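Local coordinates for histone-lysine N-methyltransferase, H3 lysine-9 specific SUVH4 (Arabidopsis thaliana, PDB 4QEO), which acts as a histone H3K9 methyltransferase that uses S-adenosyl-L-methionine, and binds methylated DNA through its SRA domain, which links histone marks to DNA methylation in gene silencing, at residues A[116-121]-A[197-202]; A[125-130]-A[204-209]; A[189-194]-A[208-213]. All blocks are in the same frame, centred on the assembly; numbering follows the deposited sequence.

Overall arrangement
All three contacts lie in the SRA domain, in or beside the curled sheet that carries the methylated base. From the N terminus, the chain passes through 116-121 and at once doubles back as strand 125-129, so contacts 1 and 2 begin on neighbouring pieces. After helix 151-161 it returns as strand 180-197, which supplies 189-194. The turn 197-202 then closes the loop of contact 1 against the base-binding turn, and strand 203-211 closes the other two: it pairs on one edge with 125-129 in contact 2 and on the other with 180-197 in contact 3. Contact 1 crosses both others in sequence. Arg208 and Leu209 take part in both contacts 2 and 3.

Contact 1 (A[116-121]-A[197-202]); sequences YEDDLD and KGVSGF. With nucleotides of chain B.
The pocket for a flipped-out 5-methylcytosine, the hallmark of SRA domains, is lined in part by Tyr116 and Asp119, and a second turn at 197-202 is fastened to the loop that carries them. Tyr116 and Asp119, the ends of a type I turn, serve nucleotide 5CM7 of chain B. Tyr116 lays one ring face over the base, CD1 lying 3.4 Å from C5 of 5CM7, while its OH donates to phosphate oxygen OP2. Asp119 OD1 accepts N4 of the base at 3.0 Å. Asp119 OD2 sits 2.6 Å from N3 of 5CM7, close enough for two customary acceptors that a proton between them is likely.

The middle residues of the turn reach for the other segment. Asp118 OD1 uses its syn lone pair to accept Val199 N at 2.9 Å, nearly straight at 161°. Glu117 starts from the crowded position between backbone N and carbonyl carbon (chi1 57°) and extends past Val199. Its OE2 takes the hydroxyl of Ser200 OG at 2.6 Å from above the carboxylate plane. One water donates to Glu117 OE2 and Asp118 OD2 and accepts from Ser200 N. Glycine suits position 198, since a CB would clash with Asp118 OD2.

Glu117 OE2 also receives Gln142 N. Mostly neutral donors and a shared water thus bind the two neighbouring acids, which probably eases their mutual repulsion and anchors the turn that presents Tyr116 and Asp119.

Contact 2 (A[125-130]-A[204-209]); sequences TVTYTG and VYKYRL. With nucleotides of chain B.
Nearest the DNA, Thr129 O accepts N4 of 5CM7 of chain B at 2.8 Å, and Tyr128 offers one ring face to the same amino group, with N4 of 5CM7 3.3 Å from Tyr128 CZ. Tyr128 and Tyr116 lie against opposite faces of the base. With CG anti to the backbone N (chi1 -171°), the Tyr128 ring leads away from the partner strand to the base and to Val111 O, which its OH bonds.

Behind stands an antiparallel strand pair. Tyr128 N donates to Tyr207 O at 2.8 Å in a hydrogen-bonded pair. Leu209, bonded both ways to Val126, puts CD1 3.9 Å from Tyr128 CB and supports the root of that tyrosine. Gly130 N gives Tyr205 O a straight bond (2.9 Å, 174°). The Tyr207 ring turns its edge to the Gly130 backbone, where a CB would be tight; glycine suits the place.

On the other face, Thr127 and Arg208 make a non-hydrogen-bonded pair joined by side chains. The arginine, bent at chi2 and chi3, grips Thr127 OG1 side-on: NE reaches OG1 at 3.0 Å and NH1 reaches OG1 at 2.9 Å. OG1 lies near the guanidinium plane, and both bonds are bent, as sharing one oxygen requires. Thr129 OG1 is bonded to Asp119 OD1.

This double grip fixes the guanidinium's rotation and would probably polarise OG1, while the Gly130-Tyr205 bond is likely to steady the peptide carrying Thr129 O.

Contact 3 (A[189-194]-A[208-213]); sequences KVEKFW and RLKRLE
Segments 189-194 and 208-213 lie on the two arms, strands 180-197 and 203-211, of a beta hairpin, and the tight part is a classic beta bulge in which Glu191 and Lys192 both face Arg208. Arg208 O accepts two donors: Glu191 N at only 2.6 Å, nearly along the C=O axis, and Lys192 N at 3.3 Å, on a lone pair. Glu191 fits the extra residue in with psi near -46°. Arg208 N returns a bond to Lys192 O, and the Lys189-Lys210 pair, bonded both ways, continues the ladder beyond the bulge. Between them Val190 CG2 touches Leu209 CD2 at 3.8 Å on the buried face turned to helix 151-161, which branched aliphatic chains suit.

The opposite face is looser and charged. Lys192, exposed to solvent, runs beside Arg208 with no bond between their charged ends, NZ staying 4.1 Å from Arg208 NH2. Lys189 leaves the backbone in the crowded position (chi1 66°) and runs straight beside Lys210, so that its NZ forms a salt bridge to Glu191 OE1 at 3.0 Å. Lys210 NZ stays 4.3 Å from Glu191 OE2 and bonds Thr125 OG1 instead. An alanine at Lys189 would probably leave Glu191 less well held, because the salt bridge and the methylene packing on Lys210 CB would both go. Trp194 brings its ring edge, at CH2, over one face of the Arg208 guanidinium, already held by the bond from NH1 to Thr127 OG1; the planes are 84° apart.

Backbone bonds therefore carry the join, while Glu191 probably offsets the charge of Lys189 and, more weakly, Lys210.

Contact 1 (A[116-121]-A[197-202])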
loop_
_atom_site.group_PDB
_atom_site.type_symbol
_atom_site.label_atom_id
_atom_site.label_comp_id
_atom_site.label_asym_id
_atom_site.label_seq_id
_atom_site.Cartn_x
_atom_site.Cartn_y
_atom_site.Cartn_z
ATOM N N TYR A 116 23.520 11.339 10.404
ATOM C CA TYR A 116 24.521 11.858 11.346
ATOM C C TYR A 116 25.766 10.988 11.273
ATOM O O TYR A 116 25.686 9.783 11.442
ATOM C CB TYR A 116 23.955 11.855 12.772
ATOM C CG TYR A 116 23.138 13.090 13.137
ATOM C CD1 TYR A 116 21.951 13.421 12.442
ATOM C CD2 TYR A 116 23.543 13.921 14.173
ATOM C CE1 TYR A 116 21.204 14.550 12.786
ATOM C CE2 TYR A 116 22.804 15.047 14.527
ATOM C CZ TYR A 116 21.637 15.350 13.840
ATOM O OH TYR A 116 20.929 16.469 14.213
ATOM N N GLU A 117 26.914 11.606 11.026
ATOM C CA GLU A 117 28.153 10.875 10.797
ATOM C C GLU A 117 28.565 10.021 12.014
ATOM O O GLU A 117 29.264 9.022 11.865
ATOM C CB GLU A 117 29.261 11.855 10.393
ATOM C CG GLU A 117 29.477 12.955 11.439
ATOM C CD GLU A 117 30.204 14.177 10.918
ATOM O OE1 GLU A 117 30.666 14.159 9.753
ATOM O OE2 GLU A 117 30.333 15.157 11.686
ATOM N N ASP A 118 28.104 10.381 13.211
ATOM C CA ASP A 118 28.459 9.603 14.397
ATOM C C ASP A 118 27.506 8.434 14.723
ATOM O O ASP A 118 27.762 7.689 15.659
ATOM C CB ASP A 118 28.631 10.521 15.621
ATOM C CG ASP A 118 29.677 11.609 15.387
ATOM O OD1 ASP A 118 30.874 11.274 15.419
ATOM O OD2 ASP A 118 29.310 12.787 15.152
ATOM N N ASP A 119 26.417 8.270 13.971
ATOM C CA ASP A 119 25.511 7.125 14.191
ATOM C C ASP A 119 26.248 5.815 13.881
ATOM O O ASP A 119 26.973 5.740 12.899
ATOM C CB ASP A 119 24.258 7.197 13.288
ATOM C CG ASP A 119 23.276 8.292 13.696
ATOM O OD1 ASP A 119 23.402 8.847 14.816
ATOM O OD2 ASP A 119 22.358 8.584 12.883
ATOM N N LEU A 120 26.045 4.790 14.706
ATOM C CA LEU A 120 26.599 3.458 14.451
ATOM C C LEU A 120 25.494 2.419 14.611
ATOM O O LEU A 120 24.986 2.240 15.703
ATOM C CB LEU A 120 27.753 3.138 15.420
ATOM C CG LEU A 120 28.334 1.731 15.202
ATOM C CD1 LEU A 120 28.927 1.684 13.797
ATOM C CD2 LEU A 120 29.385 1.351 16.264
ATOM N N ASP A 121 25.142 1.749 13.533
ATOM C CA ASP A 121 24.056 0.782 13.517
ATOM C C ASP A 121 24.547 -0.641 13.520
ATOM O O ASP A 121 25.085 -1.115 12.571
ATOM C CB ASP A 121 23.138 0.990 12.309
ATOM C CG ASP A 121 21.907 0.102 12.333
ATOM O OD1 ASP A 121 21.715 -0.640 13.255
ATOM O OD2 ASP A 121 21.139 0.155 11.405
ATOM N N LYS A 197 33.824 14.165 21.849
ATOM C CA LYS A 197 34.077 14.767 20.551
ATOM C C LYS A 197 33.693 13.771 19.468
ATOM O O LYS A 197 34.102 12.616 19.514
ATOM C CB LYS A 197 35.559 15.152 20.418
ATOM C CG LYS A 197 35.956 16.312 21.307
ATOM C CD LYS A 197 34.968 17.466 21.154
ATOM C CE LYS A 197 35.308 18.661 22.048
ATOM N NZ LYS A 197 34.624 19.910 21.601
ATOM N N GLY A 198 32.884 14.217 18.519
ATOM C CA GLY A 198 32.498 13.418 17.367
ATOM C C GLY A 198 33.617 13.437 16.356
ATOM O O GLY A 198 34.654 14.073 16.583
ATOM N N VAL A 199 33.417 12.748 15.239
ATOM C CA VAL A 199 34.460 12.635 14.229
ATOM C C VAL A 199 34.850 14.002 13.627
ATOM O O VAL A 199 35.981 14.182 13.193
ATOM C CB VAL A 199 34.082 11.631 13.113
ATOM C CG1 VAL A 199 33.697 10.293 13.705
ATOM C CG2 VAL A 199 32.940 12.165 12.294
ATOM N N SER A 200 33.937 14.964 13.635
ATOM C CA SER A 200 34.255 16.305 13.133
ATOM C C SER A 200 34.867 17.224 14.188
ATOM O O SER A 200 35.207 18.357 13.878
ATOM C CB SER A 200 33.027 16.991 12.521
ATOM O OG SER A 200 32.596 16.322 11.346
ATOM N N GLY A 201 34.978 16.760 15.432
ATOM C CA GLY A 201 35.651 17.540 16.460
ATOM C C GLY A 201 34.762 18.406 17.333
ATOM O O GLY A 201 35.254 19.133 18.184
ATOM N N PHE A 202 33.452 18.363 17.115
ATOM C CA PHE A 202 32.520 19.077 17.983
ATOM C C PHE A 202 31.904 18.090 18.982
ATOM O O PHE A 202 31.835 16.895 18.719
ATOM C CB PHE A 202 31.403 19.720 17.151
ATOM C CG PHE A 202 31.902 20.735 16.157
ATOM C CD1 PHE A 202 32.180 22.041 16.556
ATOM C CD2 PHE A 202 32.111 20.380 14.830
ATOM C CE1 PHE A 202 32.644 22.996 15.631
ATOM C CE2 PHE A 202 32.588 21.323 13.895
ATOM C CZ PHE A 202 32.852 22.629 14.303
ATOM N N1 5CM B 7 18.769 11.651 11.948
ATOM C C2 5CM B 7 19.680 10.588 11.912
ATOM N N3 5CM B 7 20.421 10.250 12.968
ATOM C C4 5CM B 7 20.327 10.906 14.093
ATOM C C5 5CM B 7 19.388 12.022 14.152
ATOM C C5A 5CM B 7 19.272 12.792 15.412
ATOM C C6 5CM B 7 18.655 12.356 13.045
ATOM O O2 5CM B 7 19.806 9.922 10.927
ATOM N N4 5CM B 7 21.039 10.602 15.141
ATOM C "C1'" 5CM B 7 18.058 12.018 10.745
ATOM C "C2'" 5CM B 7 16.568 12.309 10.763
ATOM C "C3'" 5CM B 7 16.452 13.256 9.592
ATOM C "C4'" 5CM B 7 17.689 14.113 9.763
ATOM O "O4'" 5CM B 7 18.636 13.239 10.329
ATOM O "O3'" 5CM B 7 16.582 12.578 8.354
ATOM C "C5'" 5CM B 7 17.508 15.403 10.570
ATOM O "O5'" 5CM B 7 16.962 15.269 11.856
ATOM P P 5CM B 7 17.268 16.257 13.023
ATOM O OP1 5CM B 7 16.816 15.647 14.227
ATOM O OP2 5CM B 7 18.595 16.743 12.908
HETATM O O HOH W 1 31.050 14.385 14.045
#

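Contact 2 (A[125-130]-A[204-209])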
loop_
_atom_site.group_PDB
_atom_site.type_symbol
_atom_site.label_atom_id
_atom_site.label_comp_id
_atom_site.label_asym_id
_atom_site.label_seq_id
_atom_site.Cartn_x
_atom_site.Cartn_y
_atom_site.Cartn_z
ATOM N N THR A 125 21.956 -3.598 18.657
ATOM C CA THR A 125 22.643 -2.541 19.380
ATOM C C THR A 125 22.853 -1.337 18.474
ATOM O O THR A 125 23.244 -1.515 17.355
ATOM C CB THR A 125 24.004 -3.016 19.912
ATOM O OG1 THR A 125 23.809 -4.041 20.871
ATOM C CG2 THR A 125 24.742 -1.889 20.558
ATOM N N VAL A 126 22.579 -0.132 18.970
ATOM C CA VAL A 126 22.739 1.072 18.167
ATOM C C VAL A 126 23.438 2.149 19.001
ATOM O O VAL A 126 23.211 2.239 20.200
ATOM C CB VAL A 126 21.346 1.596 17.717
ATOM C CG1 VAL A 126 21.441 2.976 17.103
ATOM C CG2 VAL A 126 20.721 0.621 16.705
ATOM N N THR A 127 24.303 2.939 18.366
ATOM C CA THR A 127 24.815 4.144 18.994
ATOM C C THR A 127 24.228 5.315 18.217
ATOM O O THR A 127 24.621 5.575 17.084
ATOM C CB THR A 127 26.355 4.184 18.981
ATOM O OG1 THR A 127 26.851 2.996 19.601
ATOM C CG2 THR A 127 26.878 5.400 19.789
ATOM N N TYR A 128 23.247 5.979 18.815
ATOM C CA TYR A 128 22.462 7.010 18.130
ATOM C C TYR A 128 22.933 8.389 18.582
ATOM O O TYR A 128 22.983 8.679 19.787
ATOM C CB TYR A 128 20.990 6.829 18.495
ATOM C CG TYR A 128 20.031 7.682 17.696
ATOM C CD1 TYR A 128 19.749 7.389 16.372
ATOM C CD2 TYR A 128 19.393 8.768 18.278
ATOM C CE1 TYR A 128 18.829 8.175 15.644
ATOM C CE2 TYR A 128 18.490 9.535 17.577
ATOM C CZ TYR A 128 18.211 9.239 16.262
ATOM O OH TYR A 128 17.305 10.017 15.579
ATOM N N THR A 129 23.307 9.233 17.623
ATOM C CA THR A 129 23.745 10.567 17.967
ATOM C C THR A 129 22.558 11.420 18.376
ATOM O O THR A 129 21.488 11.323 17.776
ATOM C CB THR A 129 24.462 11.230 16.798
ATOM O OG1 THR A 129 25.355 10.286 16.205
ATOM C CG2 THR A 129 25.260 12.473 17.265
ATOM N N GLY A 130 22.753 12.278 19.378
ATOM C CA GLY A 130 21.738 13.261 19.705
ATOM C C GLY A 130 21.484 14.233 18.555
ATOM O O GLY A 130 22.202 14.240 17.556
ATOM N N VAL A 204 29.370 15.851 20.617
ATOM C CA VAL A 204 28.110 15.168 20.385
ATOM C C VAL A 204 27.711 14.348 21.602
ATOM O O VAL A 204 28.561 13.890 22.383
ATOM C CB VAL A 204 28.157 14.227 19.180
ATOM C CG1 VAL A 204 28.331 15.030 17.903
ATOM C CG2 VAL A 204 29.233 13.145 19.366
ATOM N N TYR A 205 26.404 14.211 21.779
ATOM C CA TYR A 205 25.860 13.290 22.759
ATOM C C TYR A 205 25.629 11.989 22.030
ATOM O O TYR A 205 25.271 11.991 20.871
ATOM C CB TYR A 205 24.583 13.851 23.390
ATOM C CG TYR A 205 24.960 14.921 24.382
ATOM C CD1 TYR A 205 25.133 16.252 23.976
ATOM C CD2 TYR A 205 25.247 14.590 25.694
ATOM C CE1 TYR A 205 25.539 17.233 24.883
ATOM C CE2 TYR A 205 25.650 15.549 26.603
ATOM C CZ TYR A 205 25.793 16.865 26.194
ATOM O OH TYR A 205 26.194 17.805 27.098
ATOM N N LYS A 206 25.883 10.877 22.703
ATOM C CA LYS A 206 25.739 9.565 22.097
ATOM C C LYS A 206 24.873 8.740 23.019
ATOM O O LYS A 206 25.063 8.793 24.234
ATOM C CB LYS A 206 27.116 8.872 21.939
ATOM C CG LYS A 206 28.009 9.520 20.876
ATOM C CD LYS A 206 29.186 8.606 20.547
ATOM C CE LYS A 206 29.603 8.792 19.110
ATOM N NZ LYS A 206 30.873 8.088 18.783
ATOM N N TYR A 207 23.947 7.988 22.425
ATOM C CA TYR A 207 22.939 7.228 23.140
ATOM C C TYR A 207 23.094 5.779 22.730
ATOM O O TYR A 207 22.921 5.431 21.582
ATOM C CB TYR A 207 21.513 7.772 22.853
ATOM C CG TYR A 207 21.397 9.180 23.402
ATOM C CD1 TYR A 207 21.790 10.267 22.643
ATOM C CD2 TYR A 207 20.972 9.403 24.705
ATOM C CE1 TYR A 207 21.743 11.563 23.148
ATOM C CE2 TYR A 207 20.926 10.706 25.229
ATOM C CZ TYR A 207 21.320 11.770 24.433
ATOM O OH TYR A 207 21.282 13.050 24.938
ATOM N N ARG A 208 23.475 4.940 23.682
ATOM C CA ARG A 208 23.580 3.523 23.403
ATOM C C ARG A 208 22.247 2.861 23.737
ATOM O O ARG A 208 21.782 2.885 24.916
ATOM C CB ARG A 208 24.720 2.915 24.213
ATOM C CG ARG A 208 24.763 1.393 24.228
ATOM C CD ARG A 208 25.208 0.817 22.886
ATOM N NE ARG A 208 26.281 1.578 22.231
ATOM C CZ ARG A 208 27.575 1.455 22.530
ATOM N NH1 ARG A 208 28.495 2.171 21.894
ATOM N NH2 ARG A 208 27.952 0.624 23.482
ATOM N N LEU A 209 21.674 2.277 22.678
ATOM C CA LEU A 209 20.359 1.644 22.683
ATOM C C LEU A 209 20.506 0.146 22.489
ATOM O O LEU A 209 21.350 -0.306 21.699
ATOM C CB LEU A 209 19.508 2.188 21.536
ATOM C CG LEU A 209 19.628 3.695 21.247
ATOM C CD1 LEU A 209 18.782 4.049 20.044
ATOM C CD2 LEU A 209 19.173 4.457 22.440
ATOM N N1 5CM B 7 18.769 11.651 11.948
ATOM C C2 5CM B 7 19.680 10.588 11.912
ATOM N N3 5CM B 7 20.421 10.250 12.968
ATOM C C4 5CM B 7 20.327 10.906 14.093
ATOM C C5 5CM B 7 19.388 12.022 14.152
ATOM C C5A 5CM B 7 19.272 12.792 15.412
ATOM C C6 5CM B 7 18.655 12.356 13.045
ATOM O O2 5CM B 7 19.806 9.922 10.927
ATOM N N4 5CM B 7 21.039 10.602 15.141
ATOM C "C1'" 5CM B 7 18.058 12.018 10.745
ATOM C "C2'" 5CM B 7 16.568 12.309 10.763
ATOM C "C3'" 5CM B 7 16.452 13.256 9.592
ATOM C "C4'" 5CM B 7 17.689 14.113 9.763
ATOM O "O4'" 5CM B 7 18.636 13.239 10.329
ATOM O "O3'" 5CM B 7 16.582 12.578 8.354
ATOM C "C5'" 5CM B 7 17.508 15.403 10.570
ATOM O "O5'" 5CM B 7 16.962 15.269 11.856
ATOM P P 5CM B 7 17.268 16.257 13.023
ATOM O OP1 5CM B 7 16.816 15.647 14.227
ATOM O OP2 5CM B 7 18.595 16.743 12.908
#

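Contact 3 (A[189-194]-A[208-213])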
loop_
_atom_site.group_PDB
_atom_site.type_symbol
_atom_site.label_atom_id
_atom_site.label_comp_id
_atom_site.label_asym_id
_atom_site.label_seq_id
_atom_site.Cartn_x
_atom_site.Cartn_y
_atom_site.Cartn_z
ATOM N N LYS A 189 15.724 0.105 24.723
ATOM C CA LYS A 189 16.039 0.920 25.875
ATOM C C LYS A 189 17.245 1.787 25.578
ATOM O O LYS A 189 18.080 1.427 24.750
ATOM C CB LYS A 189 16.347 0.037 27.095
ATOM C CG LYS A 189 17.622 -0.832 26.994
ATOM C CD LYS A 189 18.000 -1.388 28.418
ATOM C CE LYS A 189 19.319 -2.198 28.455
ATOM N NZ LYS A 189 19.690 -2.680 29.861
ATOM N N VAL A 190 17.335 2.924 26.259
ATOM C CA VAL A 190 18.572 3.692 26.284
ATOM C C VAL A 190 19.405 3.151 27.444
ATOM O O VAL A 190 19.092 3.359 28.616
ATOM C CB VAL A 190 18.304 5.192 26.464
ATOM C CG1 VAL A 190 19.598 5.999 26.273
ATOM C CG2 VAL A 190 17.244 5.624 25.471
ATOM N N GLU A 191 20.461 2.428 27.091
ATOM C CA GLU A 191 21.308 1.752 28.061
ATOM C C GLU A 191 22.186 2.769 28.732
ATOM O O GLU A 191 22.347 2.777 29.954
ATOM C CB GLU A 191 22.189 0.732 27.345
ATOM C CG GLU A 191 23.363 0.254 28.181
ATOM C CD GLU A 191 23.289 -1.220 28.438
ATOM O OE1 GLU A 191 22.411 -1.643 29.222
ATOM O OE2 GLU A 191 24.084 -1.960 27.823
ATOM N N LYS A 192 22.768 3.641 27.928
ATOM C CA LYS A 192 23.532 4.713 28.567
ATOM C C LYS A 192 23.793 5.814 27.590
ATOM O O LYS A 192 23.477 5.668 26.427
ATOM C CB LYS A 192 24.865 4.206 29.125
ATOM C CG LYS A 192 25.773 3.637 28.093
ATOM C CD LYS A 192 27.119 3.339 28.692
ATOM C CE LYS A 192 27.896 2.457 27.754
ATOM N NZ LYS A 192 27.138 1.230 27.410
ATOM N N PHE A 193 24.355 6.920 28.058
ATOM C CA PHE A 193 24.615 8.030 27.154
ATOM C C PHE A 193 25.774 8.839 27.662
ATOM O O PHE A 193 26.090 8.817 28.862
ATOM C CB PHE A 193 23.376 8.935 27.025
ATOM C CG PHE A 193 23.052 9.673 28.295
ATOM C CD1 PHE A 193 22.314 9.051 29.299
ATOM C CD2 PHE A 193 23.509 10.971 28.500
ATOM C CE1 PHE A 193 22.035 9.709 30.482
ATOM C CE2 PHE A 193 23.242 11.638 29.701
ATOM C CZ PHE A 193 22.519 11.006 30.689
ATOM N N TRP A 194 26.429 9.560 26.765
ATOM C CA TRP A 194 27.583 10.336 27.227
ATOM C C TRP A 194 27.898 11.412 26.215
ATOM O O TRP A 194 27.333 11.407 25.144
ATOM C CB TRP A 194 28.800 9.416 27.444
ATOM C CG TRP A 194 29.281 8.792 26.184
ATOM C CD1 TRP A 194 30.273 9.257 25.354
ATOM C CD2 TRP A 194 28.771 7.595 25.573
ATOM N NE1 TRP A 194 30.412 8.412 24.276
ATOM C CE2 TRP A 194 29.509 7.382 24.391
ATOM C CE3 TRP A 194 27.773 6.670 25.924
ATOM C CZ2 TRP A 194 29.268 6.294 23.548
ATOM C CZ3 TRP A 194 27.542 5.583 25.082
ATOM C CH2 TRP A 194 28.281 5.411 23.909
ATOM N N ARG A 208 23.475 4.940 23.682
ATOM C CA ARG A 208 23.580 3.523 23.403
ATOM C C ARG A 208 22.247 2.861 23.737
ATOM O O ARG A 208 21.782 2.885 24.916
ATOM C CB ARG A 208 24.720 2.915 24.213
ATOM C CG ARG A 208 24.763 1.393 24.228
ATOM C CD ARG A 208 25.208 0.817 22.886
ATOM N NE ARG A 208 26.281 1.578 22.231
ATOM C CZ ARG A 208 27.575 1.455 22.530
ATOM N NH1 ARG A 208 28.495 2.171 21.894
ATOM N NH2 ARG A 208 27.952 0.624 23.482
ATOM N N LEU A 209 21.674 2.277 22.678
ATOM C CA LEU A 209 20.359 1.644 22.683
ATOM C C LEU A 209 20.506 0.146 22.489
ATOM O O LEU A 209 21.350 -0.306 21.699
ATOM C CB LEU A 209 19.508 2.188 21.536
ATOM C CG LEU A 209 19.628 3.695 21.247
ATOM C CD1 LEU A 209 18.782 4.049 20.044
ATOM C CD2 LEU A 209 19.173 4.457 22.440
ATOM N N LYS A 210 19.666 -0.609 23.200
ATOM C CA LYS A 210 19.648 -2.073 23.128
ATOM C C LYS A 210 18.218 -2.491 22.908
ATOM O O LYS A 210 17.338 -2.066 23.658
ATOM C CB LYS A 210 20.109 -2.672 24.475
ATOM C CG LYS A 210 21.439 -2.159 24.998
ATOM C CD LYS A 210 22.582 -2.499 24.052
ATOM C CE LYS A 210 23.770 -3.105 24.798
ATOM N NZ LYS A 210 24.919 -3.395 23.889
ATOM N N ARG A 211 17.986 -3.323 21.901
ATOM C CA ARG A 211 16.638 -3.753 21.550
ATOM C C ARG A 211 16.067 -4.602 22.683
ATOM O O ARG A 211 16.760 -5.437 23.249
ATOM C CB ARG A 211 16.664 -4.557 20.247
ATOM C CG ARG A 211 15.294 -4.774 19.617
ATOM C CD ARG A 211 15.452 -5.269 18.204
ATOM N NE ARG A 211 14.200 -5.299 17.451
ATOM C CZ ARG A 211 13.432 -6.378 17.333
ATOM N NH1 ARG A 211 13.761 -7.506 17.966
ATOM N NH2 ARG A 211 12.323 -6.328 16.606
ATOM N N LEU A 212 14.810 -4.365 23.020
ATOM C CA LEU A 212 14.150 -5.091 24.095
ATOM C C LEU A 212 13.804 -6.528 23.700
ATOM O O LEU A 212 13.576 -6.830 22.528
ATOM C CB LEU A 212 12.891 -4.344 24.534
ATOM C CG LEU A 212 13.259 -2.951 25.091
ATOM C CD1 LEU A 212 12.008 -2.265 25.566
ATOM C CD2 LEU A 212 14.279 -3.041 26.233
ATOM N N GLU A 213 13.779 -7.406 24.701
ATOM C CA GLU A 213 13.408 -8.802 24.505
ATOM C C GLU A 213 11.893 -8.882 24.308
ATOM O O GLU A 213 11.187 -7.894 24.520
ATOM C CB GLU A 213 13.827 -9.610 25.736
ATOM C CG GLU A 213 15.296 -9.483 26.109
ATOM C CD GLU A 213 16.221 -10.406 25.320
ATOM O OE1 GLU A 213 15.722 -11.375 24.719
ATOM O OE2 GLU A 213 17.454 -10.150 25.311
#